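Local coordinates for periplasmic cell division protein (SufI) (Aquifex aeolicus, PDB 6SYY), which is a multicopper oxidase of a hyperthermophile that binds four copper ions and probably oxidises its substrates while passing electrons to oxygen, at residues A[272-277]-A[288-293]; A[247-252]-A[302-307]; A[77-82]-A[213-218]. All coordinates share one frame; numbering follows the deposited sequence.

Interaction 1 of 3, residues A[272-277]-A[288-293]; sequences MRFWVI and KEVNEI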
loop_
_atom_site.group_PDB
_atom_site.type_symbol
_atom_site.label_atom_id
_atom_site.label_comp_id
_atom_site.label_asym_id
_atom_site.label_seq_id
_atom_site.Cartn_x
_atom_site.Cartn_y
_atom_site.Cartn_z
ATOM N N MET A 272 -3.292 -23.116 -7.695
ATOM C CA MET A 272 -2.122 -22.951 -8.543
ATOM C C MET A 272 -0.974 -22.331 -7.752
ATOM O O MET A 272 -1.180 -21.521 -6.844
ATOM C CB MET A 272 -2.455 -22.081 -9.757
ATOM C CG MET A 272 -1.303 -21.912 -10.732
ATOM S SD MET A 272 -1.793 -21.004 -12.198
ATOM C CE MET A 272 -3.099 -22.061 -12.776
ATOM N N ARG A 273 0.245 -22.730 -8.097
ATOM C CA ARG A 273 1.420 -22.120 -7.498
ATOM C C ARG A 273 1.706 -20.754 -8.118
ATOM O O ARG A 273 1.340 -20.472 -9.264
ATOM C CB ARG A 273 2.644 -23.024 -7.660
ATOM C CG ARG A 273 3.009 -23.400 -9.098
ATOM C CD ARG A 273 4.507 -23.667 -9.176
ATOM N NE ARG A 273 4.953 -24.499 -10.293
ATOM C CZ ARG A 273 4.927 -24.132 -11.569
ATOM N NH1 ARG A 273 4.432 -22.955 -11.917
ATOM N NH2 ARG A 273 5.385 -24.945 -12.504
ATOM N N PHE A 274 2.361 -19.906 -7.336
ATOM C CA PHE A 274 2.886 -18.631 -7.809
ATOM C C PHE A 274 3.986 -18.207 -6.845
ATOM O O PHE A 274 4.239 -18.871 -5.835
ATOM C CB PHE A 274 1.782 -17.574 -7.951
ATOM C CG PHE A 274 1.024 -17.301 -6.687
ATOM C CD1 PHE A 274 1.286 -16.161 -5.942
ATOM C CD2 PHE A 274 0.033 -18.169 -6.251
ATOM C CE1 PHE A 274 0.586 -15.894 -4.779
ATOM C CE2 PHE A 274 -0.674 -17.909 -5.087
ATOM C CZ PHE A 274 -0.395 -16.768 -4.349
ATOM N N TRP A 275 4.652 -17.098 -7.165
ATOM C CA TRP A 275 5.850 -16.687 -6.446
ATOM C C TRP A 275 5.738 -15.250 -5.966
ATOM O O TRP A 275 5.453 -14.349 -6.758
ATOM C CB TRP A 275 7.090 -16.825 -7.325
ATOM C CG TRP A 275 7.397 -18.226 -7.706
ATOM C CD1 TRP A 275 8.296 -19.057 -7.109
ATOM C CD2 TRP A 275 6.807 -18.970 -8.775
ATOM N NE1 TRP A 275 8.305 -20.277 -7.741
ATOM C CE2 TRP A 275 7.398 -20.249 -8.768
ATOM C CE3 TRP A 275 5.831 -18.681 -9.735
ATOM C CZ2 TRP A 275 7.051 -21.235 -9.684
ATOM C CZ3 TRP A 275 5.489 -19.659 -10.644
ATOM C CH2 TRP A 275 6.102 -20.920 -10.614
ATOM N N VAL A 276 5.980 -15.041 -4.675
ATOM C CA VAL A 276 6.202 -13.695 -4.163
ATOM C C VAL A 276 7.594 -13.260 -4.589
ATOM O O VAL A 276 8.584 -13.947 -4.308
ATOM C CB VAL A 276 6.054 -13.650 -2.637
ATOM C CG1 VAL A 276 6.367 -12.252 -2.114
ATOM C CG2 VAL A 276 4.663 -14.083 -2.225
ATOM N N ILE A 277 7.682 -12.129 -5.280
ATOM C CA ILE A 277 8.981 -11.592 -5.658
ATOM C C ILE A 277 9.280 -10.246 -5.016
ATOM O O ILE A 277 10.457 -9.851 -4.966
ATOM C CB ILE A 277 9.126 -11.494 -7.191
ATOM C CG1 ILE A 277 8.070 -10.552 -7.776
ATOM C CG2 ILE A 277 9.070 -12.886 -7.818
ATOM C CD1 ILE A 277 8.421 -10.028 -9.158
ATOM N N LYS A 288 9.863 -16.590 -3.874
ATOM C CA LYS A 288 9.333 -17.448 -2.816
ATOM C C LYS A 288 8.047 -18.084 -3.323
ATOM O O LYS A 288 7.036 -17.393 -3.496
ATOM C CB LYS A 288 9.077 -16.653 -1.534
ATOM C CG LYS A 288 10.217 -15.737 -1.118
ATOM C CD LYS A 288 11.494 -16.501 -0.806
ATOM C CE LYS A 288 12.640 -15.545 -0.496
ATOM N NZ LYS A 288 13.871 -16.255 -0.037
ATOM N N GLU A 289 8.083 -19.394 -3.563
ATOM C CA GLU A 289 6.918 -20.099 -4.081
ATOM C C GLU A 289 5.886 -20.293 -2.975
ATOM O O GLU A 289 6.211 -20.760 -1.879
ATOM C CB GLU A 289 7.320 -21.452 -4.673
ATOM C CG GLU A 289 6.148 -22.213 -5.269
ATOM C CD GLU A 289 6.559 -23.481 -5.992
ATOM O OE1 GLU A 289 7.756 -23.642 -6.309
ATOM O OE2 GLU A 289 5.672 -24.320 -6.245
ATOM N N VAL A 290 4.642 -19.913 -3.261
ATOM C CA VAL A 290 3.540 -20.015 -2.314
ATOM C C VAL A 290 2.307 -20.483 -3.073
ATOM O O VAL A 290 2.310 -20.598 -4.299
ATOM C CB VAL A 290 3.241 -18.677 -1.608
ATOM C CG1 VAL A 290 4.450 -18.194 -0.827
ATOM C CG2 VAL A 290 2.786 -17.631 -2.624
ATOM N N ASN A 291 1.241 -20.754 -2.320
ATOM C CA ASN A 291 -0.075 -20.972 -2.905
ATOM C C ASN A 291 -1.124 -20.043 -2.305
ATOM O O ASN A 291 -2.315 -20.198 -2.599
ATOM C CB ASN A 291 -0.500 -22.442 -2.769
ATOM C CG ASN A 291 -0.415 -22.957 -1.343
ATOM O OD1 ASN A 291 -0.802 -22.275 -0.395
ATOM N ND2 ASN A 291 0.094 -24.174 -1.187
ATOM N N GLU A 292 -0.713 -19.082 -1.477
ATOM C CA GLU A 292 -1.602 -18.033 -0.993
ATOM C C GLU A 292 -0.763 -16.904 -0.412
ATOM O O GLU A 292 0.386 -17.102 -0.008
ATOM C CB GLU A 292 -2.591 -18.550 0.060
ATOM C CG GLU A 292 -1.947 -19.078 1.320
ATOM C CD GLU A 292 -2.936 -19.210 2.457
ATOM O OE1 GLU A 292 -2.964 -18.312 3.322
ATOM O OE2 GLU A 292 -3.692 -20.204 2.480
ATOM N N ILE A 293 -1.357 -15.712 -0.378
ATOM C CA ILE A 293 -0.727 -14.540 0.218
ATOM C C ILE A 293 -1.771 -13.757 1.001
ATOM O O ILE A 293 -2.924 -13.622 0.574
ATOM C CB ILE A 293 -0.059 -13.633 -0.836
ATOM C CG1 ILE A 293 -1.052 -13.261 -1.941
ATOM C CG2 ILE A 293 1.182 -14.296 -1.405
ATOM C CD1 ILE A 293 -0.551 -12.158 -2.838
HETATM O O HOH W 1 -3.033 -20.480 -5.337
HETATM O O HOH W 2 6.559 -26.368 -7.995
#
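Phe-274 and Val-290 face each other as a hydrogen-bonded antiparallel pair, and their side chains lie on the same face of a beta hairpin. Val-290 CG2 sits over one face of the phenyl ring, 3.9 Å from the centroid of the Phe-274 ring, a CH-pi contact. With Phe-274 CG between the backbone N and the carbonyl carbon (chi1 58°), the ring lies within reach of Val-290. At the ring's edge Ile-293 CG2 lies 3.8 Å from Phe-274 CE1, and the same methyl meets Val-276 CG2 at 3.6 Å, closing an apolar cluster. On the other face, Glu-289 lies beside Trp-275 and points the same way, with its CG off-centre above the five-membered ring. Glu-289 OE2 comes within 3.2 Å of Arg-273 CD, but the charged atoms are farther apart: one water bonds to Glu-289 OE2 and weakly to Arg-273 NE, while the arginine makes its salt bridge with Asp-309. Between Phe-274 and Val-290 the backbone bonds are nearly straight, with Val-290 N to Phe-274 O at 2.8 Å (176° at the hydrogen). Strand 300-306 flanks 270-279, and Phe-274 packs on its Ile-303 and Val-305 and on Leu-265 of strand 261-267.

Interaction 2 of 3, residues A[247-252]-A[302-307]; sequences IYRFRI and DILVDF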
loop_
_atom_site.group_PDB
_atom_site.type_symbol
_atom_site.label_atom_id
_atom_site.label_comp_id
_atom_site.label_asym_id
_atom_site.label_seq_id
_atom_site.Cartn_x
_atom_site.Cartn_y
_atom_site.Cartn_z
ATOM N N ILE A 247 4.463 -16.005 -18.232
ATOM C CA ILE A 247 4.631 -15.485 -16.882
ATOM C C ILE A 247 4.088 -14.065 -16.839
ATOM O O ILE A 247 4.448 -13.224 -17.671
ATOM C CB ILE A 247 6.104 -15.524 -16.452
ATOM C CG1 ILE A 247 6.578 -16.974 -16.296
ATOM C CG2 ILE A 247 6.298 -14.712 -15.165
ATOM C CD1 ILE A 247 8.080 -17.118 -16.128
ATOM N N TYR A 248 3.203 -13.802 -15.882
ATOM C CA TYR A 248 2.686 -12.465 -15.627
ATOM C C TYR A 248 3.168 -11.983 -14.268
ATOM O O TYR A 248 3.228 -12.756 -13.307
ATOM C CB TYR A 248 1.157 -12.433 -15.661
ATOM C CG TYR A 248 0.566 -12.445 -17.048
ATOM C CD1 TYR A 248 0.613 -13.590 -17.831
ATOM C CD2 TYR A 248 -0.050 -11.314 -17.572
ATOM C CE1 TYR A 248 0.074 -13.608 -19.105
ATOM C CE2 TYR A 248 -0.593 -11.321 -18.845
ATOM C CZ TYR A 248 -0.528 -12.473 -19.607
ATOM O OH TYR A 248 -1.065 -12.498 -20.874
ATOM N N ARG A 249 3.515 -10.707 -14.194
ATOM C CA ARG A 249 3.781 -10.054 -12.924
ATOM C C ARG A 249 2.554 -9.248 -12.529
ATOM O O ARG A 249 2.061 -8.435 -13.317
ATOM C CB ARG A 249 5.004 -9.146 -13.017
ATOM C CG ARG A 249 5.208 -8.274 -11.797
ATOM C CD ARG A 249 6.452 -7.445 -11.954
ATOM N NE ARG A 249 6.834 -6.796 -10.708
ATOM C CZ ARG A 249 8.019 -6.232 -10.512
ATOM N NH1 ARG A 249 8.925 -6.251 -11.485
ATOM N NH2 ARG A 249 8.301 -5.656 -9.353
ATOM N N PHE A 250 2.055 -9.483 -11.320
ATOM C CA PHE A 250 0.947 -8.707 -10.778
ATOM C C PHE A 250 1.427 -7.955 -9.547
ATOM O O PHE A 250 1.966 -8.560 -8.612
ATOM C CB PHE A 250 -0.245 -9.601 -10.441
ATOM C CG PHE A 250 -0.805 -10.325 -11.627
ATOM C CD1 PHE A 250 -1.567 -9.650 -12.567
ATOM C CD2 PHE A 250 -0.565 -11.676 -11.809
ATOM C CE1 PHE A 250 -2.081 -10.312 -13.667
ATOM C CE2 PHE A 250 -1.075 -12.343 -12.905
ATOM C CZ PHE A 250 -1.835 -11.661 -13.836
ATOM N N ARG A 251 1.242 -6.638 -9.559
ATOM C CA ARG A 251 1.563 -5.773 -8.428
ATOM C C ARG A 251 0.282 -5.576 -7.635
ATOM O O ARG A 251 -0.540 -4.716 -7.964
ATOM C CB ARG A 251 2.137 -4.446 -8.900
ATOM C CG ARG A 251 3.432 -4.599 -9.658
ATOM C CD ARG A 251 3.848 -3.291 -10.277
ATOM N NE ARG A 251 5.010 -3.464 -11.141
ATOM C CZ ARG A 251 6.256 -3.175 -10.785
ATOM N NH1 ARG A 251 6.512 -2.691 -9.574
ATOM N NH2 ARG A 251 7.244 -3.367 -11.644
ATOM N N ILE A 252 0.105 -6.385 -6.598
ATOM C CA ILE A 252 -1.122 -6.344 -5.813
ATOM C C ILE A 252 -0.990 -5.251 -4.763
ATOM O O ILE A 252 -0.057 -5.259 -3.954
ATOM C CB ILE A 252 -1.414 -7.704 -5.168
ATOM C CG1 ILE A 252 -1.555 -8.779 -6.251
ATOM C CG2 ILE A 252 -2.669 -7.612 -4.315
ATOM C CD1 ILE A 252 -1.579 -10.181 -5.713
ATOM N N ASP A 302 4.235 -8.073 -4.817
ATOM C CA ASP A 302 4.517 -8.383 -6.213
ATOM C C ASP A 302 4.634 -9.893 -6.374
ATOM O O ASP A 302 5.425 -10.537 -5.675
ATOM C CB ASP A 302 5.812 -7.712 -6.678
ATOM C CG ASP A 302 5.670 -6.209 -6.847
ATOM O OD1 ASP A 302 5.173 -5.542 -5.915
ATOM O OD2 ASP A 302 6.073 -5.695 -7.913
ATOM N N ILE A 303 3.849 -10.456 -7.292
ATOM C CA ILE A 303 3.872 -11.892 -7.537
ATOM C C ILE A 303 4.130 -12.168 -9.010
ATOM O O ILE A 303 3.822 -11.351 -9.883
ATOM C CB ILE A 303 2.568 -12.593 -7.094
ATOM C CG1 ILE A 303 1.381 -12.099 -7.928
ATOM C CG2 ILE A 303 2.347 -12.414 -5.591
ATOM C CD1 ILE A 303 0.119 -12.929 -7.760
ATOM N N LEU A 304 4.717 -13.335 -9.272
ATOM C CA LEU A 304 4.832 -13.905 -10.608
ATOM C C LEU A 304 3.898 -15.100 -10.704
ATOM O O LEU A 304 3.896 -15.963 -9.820
ATOM C CB LEU A 304 6.267 -14.345 -10.917
ATOM C CG LEU A 304 7.376 -13.302 -11.099
ATOM C CD1 LEU A 304 8.703 -13.993 -11.373
ATOM C CD2 LEU A 304 7.046 -12.310 -12.206
ATOM N N VAL A 305 3.099 -15.142 -11.763
ATOM C CA VAL A 305 2.180 -16.244 -12.019
ATOM C C VAL A 305 2.514 -16.806 -13.392
ATOM O O VAL A 305 2.512 -16.070 -14.386
ATOM C CB VAL A 305 0.711 -15.801 -11.948
ATOM C CG1 VAL A 305 -0.207 -16.995 -12.141
ATOM C CG2 VAL A 305 0.428 -15.127 -10.620
ATOM N N ASP A 306 2.808 -18.102 -13.446
ATOM C CA ASP A 306 3.185 -18.755 -14.697
ATOM C C ASP A 306 1.939 -19.438 -15.246
ATOM O O ASP A 306 1.622 -20.573 -14.892
ATOM C CB ASP A 306 4.330 -19.735 -14.480
ATOM C CG ASP A 306 4.978 -20.169 -15.783
ATOM O OD1 ASP A 306 4.340 -20.013 -16.841
ATOM O OD2 ASP A 306 6.123 -20.666 -15.752
ATOM N N PHE A 307 1.231 -18.739 -16.127
ATOM C CA PHE A 307 0.030 -19.323 -16.705
ATOM C C PHE A 307 0.332 -20.440 -17.698
ATOM O O PHE A 307 -0.610 -21.053 -18.213
ATOM C CB PHE A 307 -0.821 -18.231 -17.360
ATOM C CG PHE A 307 -1.534 -17.354 -16.373
ATOM C CD1 PHE A 307 -2.629 -17.831 -15.667
ATOM C CD2 PHE A 307 -1.110 -16.052 -16.141
ATOM C CE1 PHE A 307 -3.289 -17.024 -14.745
ATOM C CE2 PHE A 307 -1.764 -15.241 -15.220
ATOM C CZ PHE A 307 -2.853 -15.728 -14.521
#
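This is a buried antiparallel strand pair in the second cupredoxin-like domain of a multicopper oxidase, joining strands 247-254 and 300-306, which are far apart in sequence. Four backbone bonds zip Tyr-248 to Val-305 and Phe-250 to Ile-303, among them Tyr-248 N to Val-305 O at 2.8 Å. The two faces differ sharply. One carries Tyr-248, Phe-250, Ile-303 and Val-305, and Phe-307 reaches in from just beyond the strand end, its edge toward the face of Tyr-248 in an offset edge-to-face pair (centroids 5.5 Å apart, planes at 81°). Phe-307 CE2 also lies 3.8 Å from Phe-250 CE2, edge against edge, and Val-305 CG2 approaches the rim of Phe-250. The other face carries Ile-247 and Leu-304, and then a buried charge network. The extended chain of Arg-249 brings NE and NH2 to Asp-302, and Arg-251 NH2 lies over the centre of the Arg-249 guanidinium. Such close like charges are probably tolerated because acidic groups lie close by: Asp-302, Glu-185, which pairs with Arg-249, and Asp-200, which pairs with Arg-251. Thr-155 OG1 bonds both Arg-251 NH1 and Asp-302 OD1. An alanine in place of Arg-249 would probably leave Asp-302 OD2 without its hydrogen-bonding mate and take from Glu-185 its salt bridge to this arginine. Arg-251 NH1, 3.5 Å from Asp-302 OD2, attracts it by charge alone, whereas Arg-249 NH2 donates to Asp-302 OD2 at 2.7 Å, on the anti side of the carboxylate but 33° out of its plane.

Interaction 3 of 3, residues A[77-82]-A[213-218]; sequences GKSTDM and SGQLVY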
loop_
_atom_site.group_PDB
_atom_site.type_symbol
_atom_site.label_atom_id
_atom_site.label_comp_id
_atom_site.label_asym_id
_atom_site.label_seq_id
_atom_site.Cartn_x
_atom_site.Cartn_y
_atom_site.Cartn_z
ATOM N N GLY A 77 -23.385 2.581 -17.227
ATOM C CA GLY A 77 -24.669 3.246 -17.209
ATOM C C GLY A 77 -24.949 4.084 -15.979
ATOM O O GLY A 77 -26.024 4.685 -15.894
ATOM N N LYS A 78 -24.027 4.147 -15.027
ATOM C CA LYS A 78 -24.222 4.916 -13.810
ATOM C C LYS A 78 -23.024 5.829 -13.593
ATOM O O LYS A 78 -21.882 5.446 -13.862
ATOM C CB LYS A 78 -24.424 3.987 -12.602
ATOM C CG LYS A 78 -25.637 3.070 -12.744
ATOM C CD LYS A 78 -25.734 2.060 -11.610
ATOM C CE LYS A 78 -26.973 1.186 -11.761
ATOM N NZ LYS A 78 -27.093 0.178 -10.671
ATOM N N SER A 79 -23.292 7.044 -13.119
ATOM C CA SER A 79 -22.253 8.026 -12.845
ATOM C C SER A 79 -22.032 8.092 -11.341
ATOM O O SER A 79 -22.955 8.413 -10.585
ATOM C CB SER A 79 -22.630 9.400 -13.397
ATOM O OG SER A 79 -23.746 9.932 -12.710
ATOM N N THR A 80 -20.815 7.779 -10.912
ATOM C CA THR A 80 -20.462 7.750 -9.500
ATOM C C THR A 80 -19.629 8.979 -9.179
ATOM O O THR A 80 -18.574 9.191 -9.785
ATOM C CB THR A 80 -19.690 6.478 -9.155
ATOM O OG1 THR A 80 -20.466 5.335 -9.534
ATOM C CG2 THR A 80 -19.399 6.427 -7.659
ATOM N N ASP A 81 -20.108 9.785 -8.236
ATOM C CA ASP A 81 -19.354 10.944 -7.787
ATOM C C ASP A 81 -18.129 10.469 -7.021
ATOM O O ASP A 81 -18.256 9.775 -6.008
ATOM C CB ASP A 81 -20.225 11.843 -6.910
ATOM C CG ASP A 81 -21.325 12.543 -7.696
ATOM O OD1 ASP A 81 -21.430 12.312 -8.918
ATOM O OD2 ASP A 81 -22.086 13.327 -7.088
ATOM N N MET A 82 -16.943 10.829 -7.509
ATOM C CA MET A 82 -15.705 10.362 -6.905
ATOM C C MET A 82 -14.639 11.448 -6.983
ATOM O O MET A 82 -14.734 12.398 -7.767
ATOM C CB MET A 82 -15.191 9.087 -7.583
ATOM C CG MET A 82 -16.039 7.860 -7.323
ATOM S SD MET A 82 -15.288 6.381 -8.010
ATOM C CE MET A 82 -13.815 6.263 -7.001
ATOM N N SER A 213 -28.441 4.035 -7.117
ATOM C CA SER A 213 -28.126 4.971 -8.187
ATOM C C SER A 213 -26.654 4.961 -8.583
ATOM O O SER A 213 -26.239 5.800 -9.388
ATOM C CB SER A 213 -28.532 6.385 -7.773
ATOM O OG SER A 213 -27.755 6.828 -6.673
ATOM N N GLY A 214 -25.855 4.050 -8.034
ATOM C CA GLY A 214 -24.446 4.000 -8.364
ATOM C C GLY A 214 -23.554 4.935 -7.575
ATOM O O GLY A 214 -22.377 5.083 -7.923
ATOM N N GLN A 215 -24.069 5.574 -6.530
ATOM C CA GLN A 215 -23.250 6.423 -5.680
ATOM C C GLN A 215 -22.631 5.602 -4.556
ATOM O O GLN A 215 -23.187 4.593 -4.114
ATOM C CB GLN A 215 -24.074 7.578 -5.104
ATOM C CG GLN A 215 -24.648 8.515 -6.162
ATOM C CD GLN A 215 -23.586 9.087 -7.092
ATOM O OE1 GLN A 215 -22.420 9.237 -6.718
ATOM N NE2 GLN A 215 -23.989 9.409 -8.315
ATOM N N LEU A 216 -21.460 6.043 -4.105
ATOM C CA LEU A 216 -20.744 5.325 -3.060
ATOM C C LEU A 216 -21.398 5.552 -1.707
ATOM O O LEU A 216 -21.925 6.631 -1.420
ATOM C CB LEU A 216 -19.282 5.761 -3.014
ATOM C CG LEU A 216 -18.446 5.339 -4.225
ATOM C CD1 LEU A 216 -17.118 6.074 -4.245
ATOM C CD2 LEU A 216 -18.228 3.833 -4.224
ATOM N N VAL A 217 -21.367 4.515 -0.878
ATOM C CA VAL A 217 -21.888 4.563 0.479
ATOM C C VAL A 217 -20.716 4.368 1.431
ATOM O O VAL A 217 -20.033 3.337 1.382
ATOM C CB VAL A 217 -22.968 3.494 0.705
ATOM C CG1 VAL A 217 -23.579 3.640 2.086
ATOM C CG2 VAL A 217 -24.034 3.588 -0.384
ATOM N N TYR A 218 -20.474 5.358 2.286
ATOM C CA TYR A 218 -19.382 5.312 3.256
ATOM C C TYR A 218 -19.990 5.430 4.648
ATOM O O TYR A 218 -20.230 6.535 5.139
ATOM C CB TYR A 218 -18.356 6.418 3.002
ATOM C CG TYR A 218 -17.158 6.352 3.928
ATOM C CD1 TYR A 218 -16.277 5.277 3.879
ATOM C CD2 TYR A 218 -16.905 7.362 4.846
ATOM C CE1 TYR A 218 -15.180 5.207 4.724
ATOM C CE2 TYR A 218 -15.805 7.302 5.694
ATOM C CZ TYR A 218 -14.947 6.221 5.627
ATOM O OH TYR A 218 -13.855 6.150 6.467
HETATM O O HOH W 3 -20.443 8.656 -5.041
#
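Thr-80 and Gly-214 meet at the tight heart of this contact, where the start of strand 80-86 lies against the loop between strands 200-208 and 230-233. The threonine hydroxyl donates to the glycine carbonyl, with Thr-80 OG1 only 2.5 Å from Gly-214 O and in the carbonyl plane. Gly-214 presses so closely on Lys-78 that a CB on it would come 2.8 Å from Lys-78 CB, a clash. Apolar packing continues beside the hydroxyl: Leu-216 crosses Thr-80 and Met-82 at about a right angle, Leu-216 CD1 lying 3.7 Å from Met-82 CG, while Tyr-171 and Tyr-172 of helix 166-172 also touch it. The other side is more exposed and bridged by water, though its direct bond is well formed. Gln-215 bends at chi2 (-55°), and its amide meets the backbone of Asp-81, where Asp-81 N donates to Gln-215 OE1 at 2.8 Å, on a lone pair. A water gives its protons to Asp-81 O and Gln-215 OE1, and accepts from Leu-216 N. Looser still, the extended Lys-78 chain touches the loop through Lys-78 CD, 4.0 Å from Gly-214 CA. The chemistry implies a junction between two domains joined by specific polar bonds, in which the glutamine carbonyl oxygen serves a backbone N-H and a water together.

How the interactions relate
Interactions 1 and 2 belong together, whereas interaction 3 stands apart. The first two have centres 9 Å apart and share a sheet through neighbouring strands 270-279 and 300-306, with probable backbone hydrogen bonds from Ile-277 to Asp-302 and from Leu-304 to Trp-275. Along the chain, the hairpin of interaction 1 is nested inside the long loop that interaction 2 closes, so a local pairing and a distant one build the same domain. Interaction 3 closes earlier in sequence, with its centre about 31 Å from that of interaction 2 and 35 Å from that of interaction 1. It joins the first cupredoxin-like domain to a loop of the second. All three lie away from the copper sites, in the scaffold around them.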